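Cyclopenase asqI (PDB 5YY3) catalyses the zinc-dependent ring contraction of cyclopenin-type benzodiazepinediones to viridicatin-type quinolones, releasing methyl isocyanate in the biosynthesis of aspoquinolone mycotoxins. Local coordinates at residues 564-578 against 634-646. Numbering follows the deposited sequence.
Sequences PVGKVEGMPFVAFCI and PFITSTTFKIYRT
Arg645 lies along Val565, Gly566, Lys567 and Val568, at the turn that leads into strand 571-578. Its CB lies against Val565 O and the carbonyl carbon of Lys567. CG and CD then run past a methyl of Val565, with CD 3.5 Å from Val565 CG2. A bend at chi3 (77°) swings the guanidinium back, one face over Val568 N, so that NH1 donates to Gly566 O (3.0 Å) on a lone pair, though the bond is bent at the hydrogen (130°) and the oxygen is tilted from the guanidinium plane. NH2 passes Val568 CG2 and ends in a salt bridge to Asp165 of a second subunit, a reach that suits a long, charged arginine.

Lys567 O is gripped from opposite faces of its plane by Arg645 N and by Gly570 N, which closes a type I turn. Gly570, whose positive phi (97°) suits glycine, lays its CA over the centre of the Tyr644 ring, 3.5 Å from the centroid, in a CH-pi contact.

Beyond the turn the strands pair antiparallel within the C-terminal Ig-like beta domain of the hemocyanin-type fold; the two members of each pair share a face, and successive pairs take opposite faces. Ile643 CD1 sits over one face of the Phe573 ring in a CH-pi contact, while Phe573 CB rests over the Phe641 ring. Small Ala575 leaves room for that ring. At the far end, Ile578 CG1 meets Ile636 CG1 at 3.7 Å.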
loop_
_atom_site.group_PDB
_atom_site.type_symbol
_atom_site.label_atom_id
_atom_site.label_comp_id
_atom_site.label_asym_id
_atom_site.label_seq_id
_atom_site.Cartn_x
_atom_site.Cartn_y
_atom_site.Cartn_z
ATOM N N PRO A 564 -13.597 -9.951 17.636
ATOM C CA PRO A 564 -12.912 -9.482 16.430
ATOM C C PRO A 564 -11.943 -8.367 16.801
ATOM O O PRO A 564 -12.243 -7.630 17.723
ATOM C CB PRO A 564 -14.052 -8.970 15.557
ATOM C CG PRO A 564 -15.228 -9.829 15.967
ATOM C CD PRO A 564 -15.056 -10.026 17.451
ATOM N N VAL A 565 -10.808 -8.268 16.118
ATOM C CA VAL A 565 -9.745 -7.339 16.494
ATOM C C VAL A 565 -10.213 -5.858 16.479
ATOM O O VAL A 565 -9.742 -5.047 17.281
ATOM C CB VAL A 565 -8.500 -7.538 15.574
ATOM C CG1 VAL A 565 -8.818 -7.211 14.124
ATOM C CG2 VAL A 565 -7.291 -6.732 16.062
ATOM N N GLY A 566 -11.152 -5.518 15.597
ATOM C CA GLY A 566 -11.667 -4.164 15.524
ATOM C C GLY A 566 -10.765 -3.208 14.764
ATOM O O GLY A 566 -9.836 -3.629 14.068
ATOM N N LYS A 567 -11.038 -1.910 14.888
ATOM C CA LYS A 567 -10.206 -0.885 14.246
ATOM C C LYS A 567 -9.691 0.130 15.251
ATOM O O LYS A 567 -10.299 0.326 16.304
ATOM C CB LYS A 567 -10.999 -0.188 13.146
ATOM C CG LYS A 567 -11.251 -1.096 11.945
ATOM C CD LYS A 567 -12.312 -0.519 11.026
ATOM C CE LYS A 567 -12.264 -1.177 9.664
ATOM N NZ LYS A 567 -13.178 -0.462 8.735
ATOM N N VAL A 568 -8.569 0.775 14.930
ATOM C CA VAL A 568 -7.948 1.738 15.851
ATOM C C VAL A 568 -8.957 2.806 16.279
ATOM O O VAL A 568 -9.053 3.145 17.466
ATOM C CB VAL A 568 -6.703 2.403 15.216
ATOM C CG1 VAL A 568 -6.196 3.589 16.088
ATOM C CG2 VAL A 568 -5.595 1.360 15.005
ATOM N N GLU A 569 -9.741 3.288 15.315
ATOM C CA GLU A 569 -10.741 4.317 15.555
ATOM C C GLU A 569 -12.017 3.789 16.204
ATOM O O GLU A 569 -12.892 4.574 16.561
ATOM C CB GLU A 569 -11.109 5.014 14.244
ATOM C CG GLU A 569 -11.991 4.196 13.319
ATOM C CD GLU A 569 -11.212 3.458 12.238
ATOM O OE1 GLU A 569 -9.988 3.189 12.406
ATOM O OE2 GLU A 569 -11.845 3.128 11.207
ATOM N N GLY A 570 -12.132 2.463 16.341
ATOM C CA GLY A 570 -13.308 1.846 16.944
ATOM C C GLY A 570 -14.309 1.376 15.903
ATOM O O GLY A 570 -15.034 2.180 15.317
ATOM N N MET A 571 -14.357 0.067 15.672
ATOM C CA MET A 571 -15.172 -0.484 14.596
ATOM C C MET A 571 -16.575 -0.803 15.085
ATOM O O MET A 571 -16.749 -1.399 16.147
ATOM C CB MET A 571 -14.504 -1.726 14.020
ATOM C CG MET A 571 -15.265 -2.402 12.897
ATOM S SD MET A 571 -14.310 -3.798 12.282
ATOM C CE MET A 571 -15.467 -4.584 11.143
ATOM N N PRO A 572 -17.591 -0.396 14.316
ATOM C CA PRO A 572 -18.968 -0.619 14.783
ATOM C C PRO A 572 -19.450 -2.058 14.596
ATOM O O PRO A 572 -19.328 -2.639 13.521
ATOM C CB PRO A 572 -19.795 0.371 13.938
ATOM C CG PRO A 572 -18.959 0.671 12.754
ATOM C CD PRO A 572 -17.521 0.536 13.176
ATOM N N PHE A 573 -19.987 -2.626 15.674
ATOM C CA PHE A 573 -20.611 -3.946 15.635
ATOM C C PHE A 573 -22.026 -3.855 16.180
ATOM O O PHE A 573 -22.391 -2.875 16.815
ATOM C CB PHE A 573 -19.803 -4.960 16.446
ATOM C CG PHE A 573 -18.570 -5.457 15.748
ATOM C CD1 PHE A 573 -17.493 -4.607 15.520
ATOM C CD2 PHE A 573 -18.471 -6.783 15.345
ATOM C CE1 PHE A 573 -16.339 -5.060 14.884
ATOM C CE2 PHE A 573 -17.325 -7.241 14.707
ATOM C CZ PHE A 573 -16.248 -6.365 14.472
ATOM N N VAL A 574 -22.831 -4.876 15.936
ATOM C CA VAL A 574 -24.156 -4.928 16.535
ATOM C C VAL A 574 -24.255 -6.152 17.437
ATOM O O VAL A 574 -23.799 -7.240 17.066
ATOM C CB VAL A 574 -25.263 -4.975 15.463
ATOM C CG1 VAL A 574 -26.635 -5.165 16.109
ATOM C CG2 VAL A 574 -25.227 -3.707 14.615
ATOM N N ALA A 575 -24.808 -5.968 18.629
ATOM C CA ALA A 575 -25.082 -7.082 19.526
ATOM C C ALA A 575 -26.549 -7.444 19.434
ATOM O O ALA A 575 -27.400 -6.574 19.328
ATOM C CB ALA A 575 -24.710 -6.748 20.946
ATOM N N PHE A 576 -26.826 -8.742 19.465
ATOM C CA PHE A 576 -28.165 -9.275 19.316
ATOM C C PHE A 576 -28.407 -10.264 20.446
ATOM O O PHE A 576 -27.541 -11.087 20.753
ATOM C CB PHE A 576 -28.317 -9.944 17.941
ATOM C CG PHE A 576 -29.463 -10.913 17.841
ATOM C CD1 PHE A 576 -29.303 -12.243 18.210
ATOM C CD2 PHE A 576 -30.687 -10.509 17.331
ATOM C CE1 PHE A 576 -30.336 -13.139 18.096
ATOM C CE2 PHE A 576 -31.736 -11.409 17.215
ATOM C CZ PHE A 576 -31.562 -12.720 17.598
ATOM N N CYS A 577 -29.575 -10.171 21.072
ATOM C CA CYS A 577 -29.921 -11.085 22.139
ATOM C C CYS A 577 -31.363 -11.532 21.960
ATOM O O CYS A 577 -32.280 -10.715 21.823
ATOM C CB CYS A 577 -29.717 -10.443 23.518
ATOM S SG CYS A 577 -29.810 -11.684 24.872
ATOM N N ILE A 578 -31.558 -12.840 21.926
ATOM C CA ILE A 578 -32.900 -13.391 21.850
ATOM C C ILE A 578 -33.153 -14.247 23.097
ATOM O O ILE A 578 -32.243 -14.915 23.605
ATOM C CB ILE A 578 -33.110 -14.215 20.537
ATOM C CG1 ILE A 578 -34.536 -14.773 20.455
ATOM C CG2 ILE A 578 -32.092 -15.337 20.402
ATOM C CD1 ILE A 578 -34.850 -15.423 19.115
ATOM N N PRO A 634 -40.563 -8.462 21.366
ATOM C CA PRO A 634 -40.069 -7.935 22.645
ATOM C C PRO A 634 -39.052 -8.868 23.290
ATOM O O PRO A 634 -38.316 -8.454 24.187
ATOM C CB PRO A 634 -41.345 -7.827 23.505
ATOM C CG PRO A 634 -42.511 -8.068 22.547
ATOM C CD PRO A 634 -41.962 -8.923 21.454
ATOM N N PHE A 635 -39.030 -10.114 22.828
ATOM C CA PHE A 635 -38.095 -11.146 23.291
ATOM C C PHE A 635 -36.740 -11.104 22.523
ATOM O O PHE A 635 -35.883 -11.984 22.688
ATOM C CB PHE A 635 -38.755 -12.534 23.137
ATOM C CG PHE A 635 -39.109 -12.863 21.714
ATOM C CD1 PHE A 635 -40.246 -12.323 21.129
ATOM C CD2 PHE A 635 -38.280 -13.664 20.946
ATOM C CE1 PHE A 635 -40.561 -12.591 19.807
ATOM C CE2 PHE A 635 -38.581 -13.932 19.630
ATOM C CZ PHE A 635 -39.727 -13.399 19.056
ATOM N N ILE A 636 -36.580 -10.092 21.673
ATOM C CA ILE A 636 -35.322 -9.809 20.978
ATOM C C ILE A 636 -34.934 -8.375 21.289
ATOM O O ILE A 636 -35.798 -7.491 21.377
ATOM C CB ILE A 636 -35.429 -9.985 19.430
ATOM C CG1 ILE A 636 -35.562 -11.465 19.046
ATOM C CG2 ILE A 636 -34.215 -9.374 18.721
ATOM C CD1 ILE A 636 -36.087 -11.698 17.615
ATOM N N THR A 637 -33.643 -8.140 21.483
ATOM C CA THR A 637 -33.149 -6.778 21.593
ATOM C C THR A 637 -31.764 -6.691 20.954
ATOM O O THR A 637 -31.096 -7.707 20.746
ATOM C CB THR A 637 -33.095 -6.312 23.053
ATOM O OG1 THR A 637 -33.022 -4.876 23.094
ATOM C CG2 THR A 637 -31.898 -6.919 23.778
ATOM N N SER A 638 -31.340 -5.480 20.623
ATOM C CA SER A 638 -30.057 -5.300 19.960
ATOM C C SER A 638 -29.513 -3.932 20.267
ATOM O O SER A 638 -30.260 -3.017 20.628
ATOM C CB SER A 638 -30.177 -5.502 18.444
ATOM O OG SER A 638 -30.935 -4.469 17.859
ATOM N N THR A 639 -28.199 -3.797 20.132
ATOM C CA THR A 639 -27.527 -2.576 20.515
ATOM C C THR A 639 -26.209 -2.478 19.763
ATOM O O THR A 639 -25.597 -3.494 19.435
ATOM C CB THR A 639 -27.297 -2.525 22.042
ATOM O OG1 THR A 639 -26.898 -1.204 22.427
ATOM C CG2 THR A 639 -26.207 -3.490 22.444
ATOM N N THR A 640 -25.774 -1.262 19.466
ATOM C CA THR A 640 -24.505 -1.092 18.769
ATOM C C THR A 640 -23.384 -0.921 19.799
ATOM O O THR A 640 -23.614 -0.446 20.895
ATOM C CB THR A 640 -24.553 0.105 17.790
ATOM O OG1 THR A 640 -25.733 0.008 16.988
ATOM C CG2 THR A 640 -23.347 0.087 16.834
ATOM N N PHE A 641 -22.181 -1.365 19.458
ATOM C CA PHE A 641 -20.999 -1.118 20.272
ATOM C C PHE A 641 -19.810 -1.033 19.332
ATOM O O PHE A 641 -19.919 -1.344 18.155
ATOM C CB PHE A 641 -20.781 -2.213 21.323
ATOM C CG PHE A 641 -20.430 -3.565 20.743
ATOM C CD1 PHE A 641 -21.411 -4.368 20.180
ATOM C CD2 PHE A 641 -19.129 -4.044 20.785
ATOM C CE1 PHE A 641 -21.098 -5.615 19.653
ATOM C CE2 PHE A 641 -18.818 -5.292 20.272
ATOM C CZ PHE A 641 -19.803 -6.070 19.708
ATOM N N LYS A 642 -18.670 -0.620 19.856
ATOM C CA LYS A 642 -17.505 -0.482 19.021
ATOM C C LYS A 642 -16.341 -1.249 19.622
ATOM O O LYS A 642 -16.147 -1.275 20.844
ATOM C CB LYS A 642 -17.141 0.997 18.840
ATOM C CG LYS A 642 -18.131 1.791 17.970
ATOM C CD LYS A 642 -17.596 3.206 17.701
ATOM C CE LYS A 642 -18.679 4.157 17.224
ATOM N NZ LYS A 642 -18.100 5.455 16.755
ATOM N N ILE A 643 -15.573 -1.888 18.753
ATOM C CA ILE A 643 -14.322 -2.513 19.155
ATOM C C ILE A 643 -13.138 -1.693 18.647
ATOM O O ILE A 643 -13.055 -1.382 17.456
ATOM C CB ILE A 643 -14.226 -3.952 18.634
ATOM C CG1 ILE A 643 -15.472 -4.719 19.069
ATOM C CG2 ILE A 643 -12.978 -4.623 19.149
ATOM C CD1 ILE A 643 -15.509 -6.128 18.557
ATOM N N TYR A 644 -12.239 -1.367 19.574
ATOM C CA TYR A 644 -11.043 -0.566 19.324
ATOM C C TYR A 644 -9.793 -1.433 19.340
ATOM O O TYR A 644 -9.542 -2.185 20.286
ATOM C CB TYR A 644 -10.888 0.541 20.381
ATOM C CG TYR A 644 -11.965 1.603 20.345
ATOM C CD1 TYR A 644 -13.254 1.326 20.796
ATOM C CD2 TYR A 644 -11.687 2.893 19.879
ATOM C CE1 TYR A 644 -14.247 2.299 20.760
ATOM C CE2 TYR A 644 -12.666 3.867 19.838
ATOM C CZ TYR A 644 -13.945 3.565 20.281
ATOM O OH TYR A 644 -14.926 4.525 20.246
ATOM N N ARG A 645 -8.997 -1.304 18.287
ATOM C CA ARG A 645 -7.753 -2.035 18.147
ATOM C C ARG A 645 -6.599 -1.257 18.763
ATOM O O ARG A 645 -6.537 -0.027 18.659
ATOM C CB ARG A 645 -7.480 -2.304 16.668
ATOM C CG ARG A 645 -6.304 -3.176 16.395
ATOM C CD ARG A 645 -6.277 -3.543 14.926
ATOM N NE ARG A 645 -5.795 -2.459 14.081
ATOM C CZ ARG A 645 -6.376 -2.092 12.942
ATOM N NH1 ARG A 645 -7.479 -2.714 12.530
ATOM N NH2 ARG A 645 -5.860 -1.102 12.224
ATOM N N THR A 646 -5.676 -2.003 19.365
ATOM C CA THR A 646 -4.563 -1.486 20.159
ATOM C C THR A 646 -3.327 -2.363 19.921
ATOM O O THR A 646 -3.461 -3.534 19.563
ATOM C CB THR A 646 -4.975 -1.465 21.656
ATOM O OG1 THR A 646 -5.470 -0.164 21.998
ATOM C CG2 THR A 646 -3.866 -1.865 22.595
HETATM O O HOH W 1 -7.677 2.083 19.774
HETATM O O HOH W 2 -15.804 5.069 14.890
#